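Local coordinates for protein putative thiosulfate sulfurtransferase YNJE (Escherichia coli, PDB 2WLR) that transfers sulfur from thiosulfate to cyanide, giving thiocyanate and sulfite, as a monomeric periplasmic sulfurtransferase built of rhodanese domains, at residues P144-A153 against I200-R211; N184-L195 against R218-V228. All coordinates share one frame; numbering follows the deposited sequence.

Interaction 1 (P144-A153 against I200-R211)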
loop_
_atom_site.group_PDB
_atom_site.type_symbol
_atom_site.label_atom_id
_atom_site.label_comp_id
_atom_site.label_asym_id
_atom_site.label_seq_id
_atom_site.Cartn_x
_atom_site.Cartn_y
_atom_site.Cartn_z
ATOM N N PRO A 144 -10.657 2.963 -16.169
ATOM C CA PRO A 144 -11.660 3.861 -15.607
ATOM C C PRO A 144 -12.983 3.861 -16.397
ATOM O O PRO A 144 -12.940 3.819 -17.619
ATOM C CB PRO A 144 -10.993 5.232 -15.707
ATOM C CG PRO A 144 -9.560 4.985 -15.720
ATOM C CD PRO A 144 -9.380 3.646 -16.421
ATOM N N ALA A 145 -14.099 3.894 -15.682
ATOM C CA ALA A 145 -15.446 3.886 -16.273
ATOM C C ALA A 145 -15.642 5.070 -17.207
ATOM O O ALA A 145 -16.320 4.940 -18.238
ATOM C CB ALA A 145 -16.503 3.920 -15.193
ATOM N N GLY A 146 -15.065 6.221 -16.864
ATOM C CA GLY A 146 -15.187 7.417 -17.681
ATOM C C GLY A 146 -13.981 8.321 -17.589
ATOM O O GLY A 146 -12.879 7.924 -17.943
ATOM N N ASP A 147 -14.185 9.550 -17.117
ATOM C CA ASP A 147 -13.118 10.517 -16.979
ATOM C C ASP A 147 -12.112 10.077 -15.906
ATOM O O ASP A 147 -12.487 9.458 -14.910
ATOM C CB ASP A 147 -13.703 11.888 -16.591
ATOM C CG ASP A 147 -14.504 12.537 -17.713
ATOM O OD1 ASP A 147 -14.272 12.217 -18.896
ATOM O OD2 ASP A 147 -15.349 13.399 -17.390
ATOM N N TRP A 148 -10.854 10.411 -16.137
ATOM C CA TRP A 148 -9.788 10.123 -15.185
ATOM C C TRP A 148 -8.770 11.258 -15.114
ATOM O O TRP A 148 -8.562 12.035 -16.061
ATOM C CB TRP A 148 -9.121 8.760 -15.494
ATOM C CG TRP A 148 -8.557 8.603 -16.900
ATOM C CD1 TRP A 148 -9.199 8.071 -17.994
ATOM C CD2 TRP A 148 -7.246 8.937 -17.339
ATOM N NE1 TRP A 148 -8.384 8.102 -19.079
ATOM C CE2 TRP A 148 -7.170 8.620 -18.713
ATOM C CE3 TRP A 148 -6.139 9.498 -16.717
ATOM C CZ2 TRP A 148 -6.022 8.851 -19.473
ATOM C CZ3 TRP A 148 -5.000 9.729 -17.465
ATOM C CH2 TRP A 148 -4.947 9.409 -18.834
ATOM N N LYS A 149 -8.125 11.345 -13.955
ATOM C CA LYS A 149 -7.089 12.296 -13.668
ATOM C C LYS A 149 -5.925 11.545 -13.029
ATOM O O LYS A 149 -6.164 10.629 -12.210
ATOM C CB LYS A 149 -7.597 13.347 -12.674
ATOM C CG LYS A 149 -8.816 14.135 -13.086
ATOM C CD LYS A 149 -8.490 15.048 -14.254
ATOM C CE LYS A 149 -9.372 16.318 -14.298
ATOM N NZ LYS A 149 -10.465 16.164 -15.268
ATOM N N VAL A 150 -4.709 11.951 -13.352
ATOM C CA VAL A 150 -3.492 11.531 -12.668
ATOM C C VAL A 150 -2.921 12.728 -11.929
ATOM O O VAL A 150 -2.819 13.813 -12.485
ATOM C CB VAL A 150 -2.459 10.966 -13.626
ATOM C CG1 VAL A 150 -1.188 10.561 -12.875
ATOM C CG2 VAL A 150 -3.040 9.761 -14.362
ATOM N N ILE A 151 -2.595 12.554 -10.660
ATOM C CA ILE A 151 -2.211 13.657 -9.800
ATOM C C ILE A 151 -1.065 13.267 -8.910
ATOM O O ILE A 151 -1.155 12.253 -8.183
ATOM C CB ILE A 151 -3.388 14.097 -8.909
ATOM C CG1 ILE A 151 -4.663 14.348 -9.742
ATOM C CG2 ILE A 151 -3.039 15.367 -8.155
ATOM C CD1 ILE A 151 -5.784 14.993 -8.993
ATOM N N GLU A 152 -0.016 14.079 -8.922
ATOM C CA GLU A 152 1.113 13.974 -7.999
ATOM C C GLU A 152 0.776 14.736 -6.732
ATOM O O GLU A 152 0.307 15.872 -6.785
ATOM C CB GLU A 152 2.415 14.572 -8.567
ATOM C CG GLU A 152 3.575 14.398 -7.622
ATOM C CD GLU A 152 4.966 14.629 -8.215
ATOM O OE1 GLU A 152 5.177 14.572 -9.459
ATOM O OE2 GLU A 152 5.896 14.807 -7.378
ATOM N N ALA A 153 0.990 14.105 -5.581
ATOM C CA ALA A 153 0.761 14.731 -4.278
ATOM C C ALA A 153 2.078 14.860 -3.529
ATOM O O ALA A 153 2.883 13.927 -3.501
ATOM C CB ALA A 153 -0.267 13.878 -3.436
ATOM N N ILE A 200 -12.320 17.314 -10.426
ATOM C CA ILE A 200 -12.718 15.994 -9.958
ATOM C C ILE A 200 -14.201 15.976 -9.572
ATOM O O ILE A 200 -14.617 16.718 -8.660
ATOM C CB ILE A 200 -11.883 15.575 -8.741
ATOM C CG1 ILE A 200 -10.382 15.595 -9.085
ATOM C CG2 ILE A 200 -12.336 14.191 -8.242
ATOM C CD1 ILE A 200 -9.442 15.488 -7.855
ATOM N N ARG A 201 -15.022 15.168 -10.253
ATOM C CA ARG A 201 -16.378 14.865 -9.801
ATOM C C ARG A 201 -16.365 13.547 -9.049
ATOM O O ARG A 201 -15.355 12.804 -9.064
ATOM C CB ARG A 201 -17.343 14.729 -10.979
ATOM C CG ARG A 201 -17.415 15.907 -11.884
ATOM C CD ARG A 201 -18.553 15.729 -12.899
ATOM N NE ARG A 201 -18.395 14.451 -13.586
ATOM C CZ ARG A 201 -17.630 14.237 -14.657
ATOM N NH1 ARG A 201 -16.963 15.229 -15.249
ATOM N NH2 ARG A 201 -17.560 13.007 -15.167
ATOM N N HIS A 202 -17.509 13.190 -8.480
ATOM C CA HIS A 202 -17.590 11.932 -7.741
ATOM C C HIS A 202 -17.293 10.709 -8.643
ATOM O O HIS A 202 -16.815 9.673 -8.164
ATOM C CB HIS A 202 -18.938 11.809 -7.024
ATOM C CG HIS A 202 -20.062 11.315 -7.886
ATOM N ND1 HIS A 202 -20.686 12.106 -8.826
ATOM C CD2 HIS A 202 -20.684 10.114 -7.933
ATOM C CE1 HIS A 202 -21.647 11.411 -9.415
ATOM N NE2 HIS A 202 -21.668 10.200 -8.884
ATOM N N ASP A 203 -17.578 10.843 -9.930
ATOM C CA ASP A 203 -17.415 9.763 -10.898
ATOM C C ASP A 203 -16.188 9.938 -11.774
ATOM O O ASP A 203 -16.055 9.262 -12.796
ATOM C CB ASP A 203 -18.684 9.597 -11.769
ATOM C CG ASP A 203 -19.052 10.842 -12.546
ATOM O OD1 ASP A 203 -18.444 11.913 -12.350
ATOM O OD2 ASP A 203 -19.996 10.717 -13.373
ATOM N N THR A 204 -15.265 10.814 -11.377
ATOM C CA THR A 204 -13.963 10.907 -12.000
ATOM C C THR A 204 -13.020 9.941 -11.293
ATOM O O THR A 204 -12.928 9.969 -10.056
ATOM C CB THR A 204 -13.349 12.298 -11.833
ATOM O OG1 THR A 204 -14.274 13.294 -12.299
ATOM C CG2 THR A 204 -12.011 12.426 -12.585
ATOM N N THR A 205 -12.345 9.082 -12.050
ATOM C CA THR A 205 -11.309 8.218 -11.477
ATOM C C THR A 205 -10.081 9.067 -11.196
ATOM O O THR A 205 -9.619 9.797 -12.043
ATOM C CB THR A 205 -10.908 7.067 -12.402
ATOM O OG1 THR A 205 -12.049 6.242 -12.639
ATOM C CG2 THR A 205 -9.767 6.218 -11.762
ATOM N N VAL A 206 -9.533 8.949 -9.992
ATOM C CA VAL A 206 -8.329 9.702 -9.627
ATOM C C VAL A 206 -7.206 8.717 -9.323
ATOM O O VAL A 206 -7.360 7.855 -8.440
ATOM C CB VAL A 206 -8.573 10.622 -8.458
ATOM C CG1 VAL A 206 -7.298 11.350 -8.102
ATOM C CG2 VAL A 206 -9.726 11.644 -8.741
ATOM N N ILE A 207 -6.105 8.855 -10.031
ATOM C CA ILE A 207 -4.898 8.066 -9.782
ATOM C C ILE A 207 -3.866 9.011 -9.165
ATOM O O ILE A 207 -3.379 9.917 -9.825
ATOM C CB ILE A 207 -4.387 7.375 -11.065
ATOM C CG1 ILE A 207 -5.510 6.536 -11.698
ATOM C CG2 ILE A 207 -3.183 6.508 -10.771
ATOM C CD1 ILE A 207 -5.652 6.784 -13.135
ATOM N N LEU A 208 -3.513 8.771 -7.924
ATOM C CA LEU A 208 -2.555 9.574 -7.189
ATOM C C LEU A 208 -1.217 8.881 -7.093
ATOM O O LEU A 208 -1.125 7.642 -6.951
ATOM C CB LEU A 208 -3.085 9.872 -5.777
ATOM C CG LEU A 208 -4.195 10.932 -5.738
ATOM C CD1 LEU A 208 -5.239 10.637 -4.680
ATOM C CD2 LEU A 208 -3.563 12.334 -5.565
ATOM N N TYR A 209 -0.161 9.676 -7.119
ATOM C CA TYR A 209 1.173 9.173 -6.830
ATOM C C TYR A 209 1.944 10.205 -6.093
ATOM O O TYR A 209 1.618 11.378 -6.119
ATOM C CB TYR A 209 1.945 8.729 -8.083
ATOM C CG TYR A 209 2.477 9.877 -8.947
ATOM C CD1 TYR A 209 1.674 10.523 -9.874
ATOM C CD2 TYR A 209 3.794 10.302 -8.817
ATOM C CE1 TYR A 209 2.191 11.579 -10.642
ATOM C CE2 TYR A 209 4.285 11.334 -9.582
ATOM C CZ TYR A 209 3.490 11.956 -10.477
ATOM O OH TYR A 209 3.989 13.007 -11.240
ATOM N N GLY A 210 2.978 9.761 -5.422
ATOM C CA GLY A 210 3.862 10.684 -4.721
ATOM C C GLY A 210 5.290 10.232 -4.851
ATOM O O GLY A 210 5.556 9.103 -5.179
ATOM N N ARG A 211 6.227 11.126 -4.565
ATOM C CA ARG A 211 7.582 10.701 -4.355
ATOM C C ARG A 211 7.598 9.799 -3.114
ATOM O O ARG A 211 8.374 8.863 -3.043
ATOM C CB ARG A 211 8.546 11.887 -4.174
ATOM C CG ARG A 211 9.441 12.184 -5.412
ATOM C CD ARG A 211 8.733 12.934 -6.532
ATOM N NE ARG A 211 9.663 13.150 -7.648
ATOM C CZ ARG A 211 9.384 13.730 -8.814
ATOM N NH1 ARG A 211 8.177 14.197 -9.091
ATOM N NH2 ARG A 211 10.356 13.816 -9.698
HETATM O O HOH W 1 -14.045 7.087 -14.381
HETATM O O HOH W 2 -16.467 10.176 -15.594
HETATM O O HOH W 3 -13.516 14.921 -14.330
HETATM O O HOH W 4 5.518 13.850 -4.945
#
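Ile200 CD1 meets Ile151 CD1 tip to tip at 3.9 Å, just ahead of the type I turn Arg201–Thr204. Arg201, bent at chi3 (-53°), grips Asp147 end-on: NH1 and NH2 both reach OD2 at 3.2 Å, in the guanidinium plane, though the carboxylate is turned 68° from it. Asp203 OD1 takes Arg201 NE, completing a salt-bridge network, and Glu259 adds a further acid at NH1. One water joins Gly146 N, Asp147 O and Thr205 OG1; that hydroxyl also bonds Asp230. From Thr205 on, the strands run parallel. Ile207 N gives a nearly straight bond to Lys149 O (2.8 Å), and Leu208 CD2 lies alongside Ile151 CB at 3.8 Å. Glu152 CB sits over the Tyr209 ring face, 3.9 Å from the centroid, while Tyr209 OH bonds OE1 weakly at 2.7 Å; its stronger partner is Ile166 N. Arg211 NH1 closes a salt bridge to Glu152 OE2 (2.9 Å) on its syn side. These are inner strands of a five-stranded parallel rhodanese sheet, 205-209 in the middle: strand 231-234 flanks 205-209, strand 170-173 flanks 148-154, helix 213-226 packs on the Leu208 face and helix 128-135 covers Trp148 and Val150.

Interaction 2 (N184-L195 against R218-V228)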
loop_
_atom_site.group_PDB
_atom_site.type_symbol
_atom_site.label_atom_id
_atom_site.label_comp_id
_atom_site.label_asym_id
_atom_site.label_seq_id
_atom_site.Cartn_x
_atom_site.Cartn_y
_atom_site.Cartn_z
ATOM N N ASN A 184 -5.613 17.870 10.862
ATOM C CA ASN A 184 -6.762 17.140 10.406
ATOM C C ASN A 184 -7.178 17.672 9.050
ATOM O O ASN A 184 -6.786 18.753 8.614
ATOM C CB ASN A 184 -7.917 17.221 11.419
ATOM C CG ASN A 184 -7.774 16.201 12.542
ATOM O OD1 ASN A 184 -6.797 15.422 12.558
ATOM N ND2 ASN A 184 -8.731 16.160 13.449
ATOM N N LYS A 185 -7.975 16.871 8.355
ATOM C CA LYS A 185 -8.500 17.280 7.061
ATOM C C LYS A 185 -9.268 18.599 7.184
ATOM O O LYS A 185 -9.854 18.922 8.216
ATOM C CB LYS A 185 -9.407 16.202 6.462
ATOM C CG LYS A 185 -10.690 15.941 7.229
ATOM C CD LYS A 185 -11.538 14.920 6.502
ATOM C CE LYS A 185 -12.551 14.294 7.425
ATOM N NZ LYS A 185 -13.468 15.302 8.003
ATOM N N VAL A 186 -9.223 19.371 6.110
ATOM C CA VAL A 186 -10.075 20.577 6.012
ATOM C C VAL A 186 -11.577 20.237 5.982
ATOM O O VAL A 186 -11.990 19.091 5.810
ATOM C CB VAL A 186 -9.657 21.440 4.778
ATOM C CG1 VAL A 186 -8.159 21.902 4.925
ATOM C CG2 VAL A 186 -9.902 20.688 3.450
ATOM N N SER A 187 -12.395 21.272 6.142
ATOM C CA SER A 187 -13.834 21.111 6.172
ATOM C C SER A 187 -14.387 20.548 4.868
ATOM O O SER A 187 -13.765 20.672 3.805
ATOM C CB SER A 187 -14.519 22.440 6.468
ATOM O OG SER A 187 -14.353 23.325 5.368
ATOM N N ASP A 188 -15.593 19.998 4.944
ATOM C CA ASP A 188 -16.275 19.476 3.751
ATOM C C ASP A 188 -16.369 20.561 2.677
ATOM O O ASP A 188 -16.130 20.298 1.512
ATOM C CB ASP A 188 -17.657 18.921 4.090
ATOM C CG ASP A 188 -17.597 17.748 5.057
ATOM O OD1 ASP A 188 -16.527 17.066 5.126
ATOM O OD2 ASP A 188 -18.613 17.509 5.716
ATOM N N GLU A 189 -16.684 21.794 3.073
ATOM C CA GLU A 189 -16.794 22.885 2.099
ATOM C C GLU A 189 -15.473 23.189 1.400
ATOM O O GLU A 189 -15.423 23.537 0.206
ATOM C CB GLU A 189 -17.254 24.228 2.739
ATOM C CG GLU A 189 -18.221 24.343 3.876
ATOM C CD GLU A 189 -17.739 23.862 5.255
ATOM O OE1 GLU A 189 -17.320 24.652 6.167
ATOM O OE2 GLU A 189 -17.918 22.670 5.450
ATOM N N GLN A 190 -14.380 23.188 2.161
ATOM C CA GLN A 190 -13.062 23.362 1.571
ATOM C C GLN A 190 -12.681 22.167 0.693
ATOM O O GLN A 190 -12.085 22.360 -0.363
ATOM C CB GLN A 190 -11.974 23.636 2.623
ATOM C CG GLN A 190 -12.090 24.999 3.271
ATOM C CD GLN A 190 -11.774 26.179 2.354
ATOM O OE1 GLN A 190 -11.933 27.346 2.755
ATOM N NE2 GLN A 190 -11.318 25.900 1.153
ATOM N N LEU A 191 -13.037 20.949 1.081
ATOM C CA LEU A 191 -12.820 19.804 0.189
ATOM C C LEU A 191 -13.573 19.954 -1.125
ATOM O O LEU A 191 -13.051 19.666 -2.192
ATOM C CB LEU A 191 -13.205 18.474 0.857
ATOM C CG LEU A 191 -12.327 18.057 2.046
ATOM C CD1 LEU A 191 -12.882 16.743 2.612
ATOM C CD2 LEU A 191 -10.877 17.910 1.688
ATOM N N LYS A 192 -14.819 20.388 -1.037
ATOM C CA LYS A 192 -15.616 20.664 -2.222
ATOM C C LYS A 192 -14.913 21.647 -3.132
ATOM O O LYS A 192 -14.861 21.455 -4.348
ATOM C CB LYS A 192 -16.962 21.220 -1.795
ATOM C CG LYS A 192 -17.999 21.461 -2.861
ATOM C CD LYS A 192 -19.225 22.078 -2.182
ATOM C CE LYS A 192 -20.418 22.077 -3.086
ATOM N NZ LYS A 192 -20.276 23.056 -4.147
ATOM N N ALA A 193 -14.311 22.692 -2.579
ATOM C CA ALA A 193 -13.616 23.659 -3.413
ATOM C C ALA A 193 -12.389 23.033 -4.064
ATOM O O ALA A 193 -12.083 23.279 -5.226
ATOM C CB ALA A 193 -13.227 24.900 -2.575
HETATM N N MSE A 194 -11.659 22.246 -3.291
HETATM C CA MSE A 194 -10.441 21.619 -3.789
HETATM C C MSE A 194 -10.749 20.674 -4.953
HETATM O O MSE A 194 -10.074 20.672 -5.976
HETATM C CB MSE A 194 -9.768 20.878 -2.610
HETATM C CG MSE A 194 -8.468 20.092 -2.955
HETATM SE SE MSE A 194 -8.810 18.309 -3.674
HETATM C CE MSE A 194 -9.586 17.403 -2.123
ATOM N N LEU A 195 -11.812 19.892 -4.785
ATOM C CA LEU A 195 -12.217 18.903 -5.783
ATOM C C LEU A 195 -12.594 19.631 -7.083
ATOM O O LEU A 195 -12.149 19.245 -8.185
ATOM C CB LEU A 195 -13.332 17.994 -5.276
ATOM C CG LEU A 195 -12.939 17.029 -4.144
ATOM C CD1 LEU A 195 -14.131 16.569 -3.363
ATOM C CD2 LEU A 195 -12.189 15.806 -4.742
ATOM N N ARG A 218 -2.687 9.915 1.698
ATOM C CA ARG A 218 -3.414 10.862 2.530
ATOM C C ARG A 218 -4.475 11.566 1.730
ATOM O O ARG A 218 -5.633 11.653 2.156
ATOM C CB ARG A 218 -2.414 11.838 3.160
ATOM C CG ARG A 218 -3.067 12.993 3.927
ATOM C CD ARG A 218 -3.874 12.545 5.111
ATOM N NE ARG A 218 -4.093 13.666 6.030
ATOM C CZ ARG A 218 -4.876 13.649 7.107
ATOM N NH1 ARG A 218 -5.607 12.593 7.411
ATOM N NH2 ARG A 218 -4.960 14.759 7.867
ATOM N N VAL A 219 -4.075 12.089 0.567
ATOM C CA VAL A 219 -5.026 12.762 -0.314
ATOM C C VAL A 219 -6.088 11.761 -0.753
ATOM O O VAL A 219 -7.276 12.064 -0.766
ATOM C CB VAL A 219 -4.328 13.381 -1.518
ATOM C CG1 VAL A 219 -5.322 14.017 -2.486
ATOM C CG2 VAL A 219 -3.316 14.431 -1.067
ATOM N N ALA A 220 -5.679 10.546 -1.102
ATOM C CA ALA A 220 -6.617 9.560 -1.571
ATOM C C ALA A 220 -7.679 9.226 -0.565
ATOM O O ALA A 220 -8.858 9.117 -0.923
ATOM C CB ALA A 220 -5.863 8.265 -1.987
ATOM N N GLN A 221 -7.296 8.959 0.678
ATOM C CA GLN A 221 -8.257 8.544 1.673
ATOM C C GLN A 221 -9.270 9.669 1.925
ATOM O O GLN A 221 -10.469 9.419 2.106
ATOM C CB GLN A 221 -7.549 8.110 2.959
ATOM C CG GLN A 221 -8.464 7.553 4.077
ATOM C CD GLN A 221 -9.098 8.633 4.956
ATOM O OE1 GLN A 221 -8.704 9.768 4.907
ATOM N NE2 GLN A 221 -10.119 8.257 5.731
ATOM N N ILE A 222 -8.789 10.921 1.918
ATOM C CA ILE A 222 -9.678 12.066 2.127
ATOM C C ILE A 222 -10.658 12.207 0.947
ATOM O O ILE A 222 -11.842 12.461 1.137
ATOM C CB ILE A 222 -8.870 13.345 2.385
ATOM C CG1 ILE A 222 -8.288 13.287 3.799
ATOM C CG2 ILE A 222 -9.770 14.601 2.277
ATOM C CD1 ILE A 222 -7.158 14.255 4.050
HETATM N N MSE A 223 -10.185 11.931 -0.262
HETATM C CA MSE A 223 -11.096 11.918 -1.420
HETATM C C MSE A 223 -12.146 10.839 -1.331
HETATM O O MSE A 223 -13.312 11.058 -1.715
HETATM C CB MSE A 223 -10.325 11.769 -2.719
HETATM C CG MSE A 223 -9.542 13.005 -3.065
HETATM SE SE MSE A 223 -8.766 12.849 -4.836
HETATM C CE MSE A 223 -7.982 14.682 -4.873
ATOM N N LEU A 224 -11.778 9.656 -0.821
ATOM C CA LEU A 224 -12.745 8.557 -0.671
ATOM C C LEU A 224 -13.814 8.959 0.360
ATOM O O LEU A 224 -14.998 8.747 0.155
ATOM C CB LEU A 224 -12.063 7.256 -0.260
ATOM C CG LEU A 224 -11.308 6.575 -1.389
ATOM C CD1 LEU A 224 -10.377 5.520 -0.777
ATOM C CD2 LEU A 224 -12.218 5.918 -2.415
ATOM N N TYR A 225 -13.383 9.546 1.470
ATOM C CA TYR A 225 -14.295 10.102 2.444
ATOM C C TYR A 225 -15.277 11.076 1.785
ATOM O O TYR A 225 -16.497 11.009 2.029
ATOM C CB TYR A 225 -13.488 10.812 3.550
ATOM C CG TYR A 225 -14.239 11.837 4.330
ATOM C CD1 TYR A 225 -14.992 11.478 5.425
ATOM C CD2 TYR A 225 -14.179 13.172 3.972
ATOM C CE1 TYR A 225 -15.708 12.441 6.157
ATOM C CE2 TYR A 225 -14.896 14.131 4.669
ATOM C CZ TYR A 225 -15.646 13.759 5.770
ATOM O OH TYR A 225 -16.357 14.746 6.460
ATOM N N ALA A 226 -14.758 11.997 0.979
ATOM C CA ALA A 226 -15.575 13.028 0.355
ATOM C C ALA A 226 -16.643 12.437 -0.553
ATOM O O ALA A 226 -17.753 12.931 -0.617
ATOM C CB ALA A 226 -14.715 13.978 -0.400
ATOM N N GLY A 227 -16.262 11.401 -1.275
ATOM C CA GLY A 227 -17.165 10.695 -2.170
ATOM C C GLY A 227 -16.658 10.439 -3.563
ATOM O O GLY A 227 -17.457 10.067 -4.413
ATOM N N VAL A 228 -15.367 10.601 -3.839
ATOM C CA VAL A 228 -14.797 10.144 -5.121
ATOM C C VAL A 228 -14.853 8.606 -5.110
ATOM O O VAL A 228 -14.305 7.977 -4.225
ATOM C CB VAL A 228 -13.359 10.653 -5.376
ATOM C CG1 VAL A 228 -12.872 10.226 -6.776
ATOM C CG2 VAL A 228 -13.260 12.170 -5.237
#
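With CG anti to the backbone N (chi1 158°), Tyr225 swings its ring out from helix 218-226 toward Lys185, whose CG sits between its own N and carbonyl carbon (chi1 66°). The extended lysine chain lays CE over one ring face, 3.7 Å from the centroid, in a CH-pi contact, and a bend at chi4 turns NZ toward the hydroxyl end of the ring. In this rhodanese domain two helices cross steeply here, at -108° between the axes of 188-195 and 218-226, and apolar side chains fill the angle. Leu191 puts CD2 against Ile222 CG2 at 3.5 Å and CD1 at the Tyr225 ring edge. Further along, Leu195 forks: CD1 meets Ala226 CB at 4.0 Å and CD2 meets Val228 CG2. The selenomethionines Met194 and Met223 cross at about a right angle, SE of Met194 being 3.9 Å from CE of Met223. Ser187 OG caps helix 188-195 by accepting from Gln190 N. Arg218, salt-bridged to Glu178 and Asp390, lies beside the 184-185 backbone, and Met273 of strand 273-274 touches Lys185 and Ile222. At the ring's far end, Tyr225 OH donates to Asp188 OD1 at 2.7 Å, and that oxygen accepts with its syn lone pair.

Helix 188-197, strand 205-209 and helix 213-226 follow one another in the chain, so interaction 1 and interaction 2 interlock within the second rhodanese repeat, their centres 13 Å apart. They meet directly: Ile200 N probably bonds Leu195 O at 3.0 Å, and Ile200 CD1 packs on Met223 CE at 3.4 Å, so the loop leading into strand 205-209 packs against the crossed helices. Interaction 1 lies away from the catalytic Cys365. Interaction 2 comes closer to the site of the third repeat: the Arg218 side chain is about 9 Å from that of Arg370, a probable substrate-binding residue, and about 6 Å from a bound HEPES molecule; the Ala153 side chain in interaction 1 is about 11 Å from a bound HEPES.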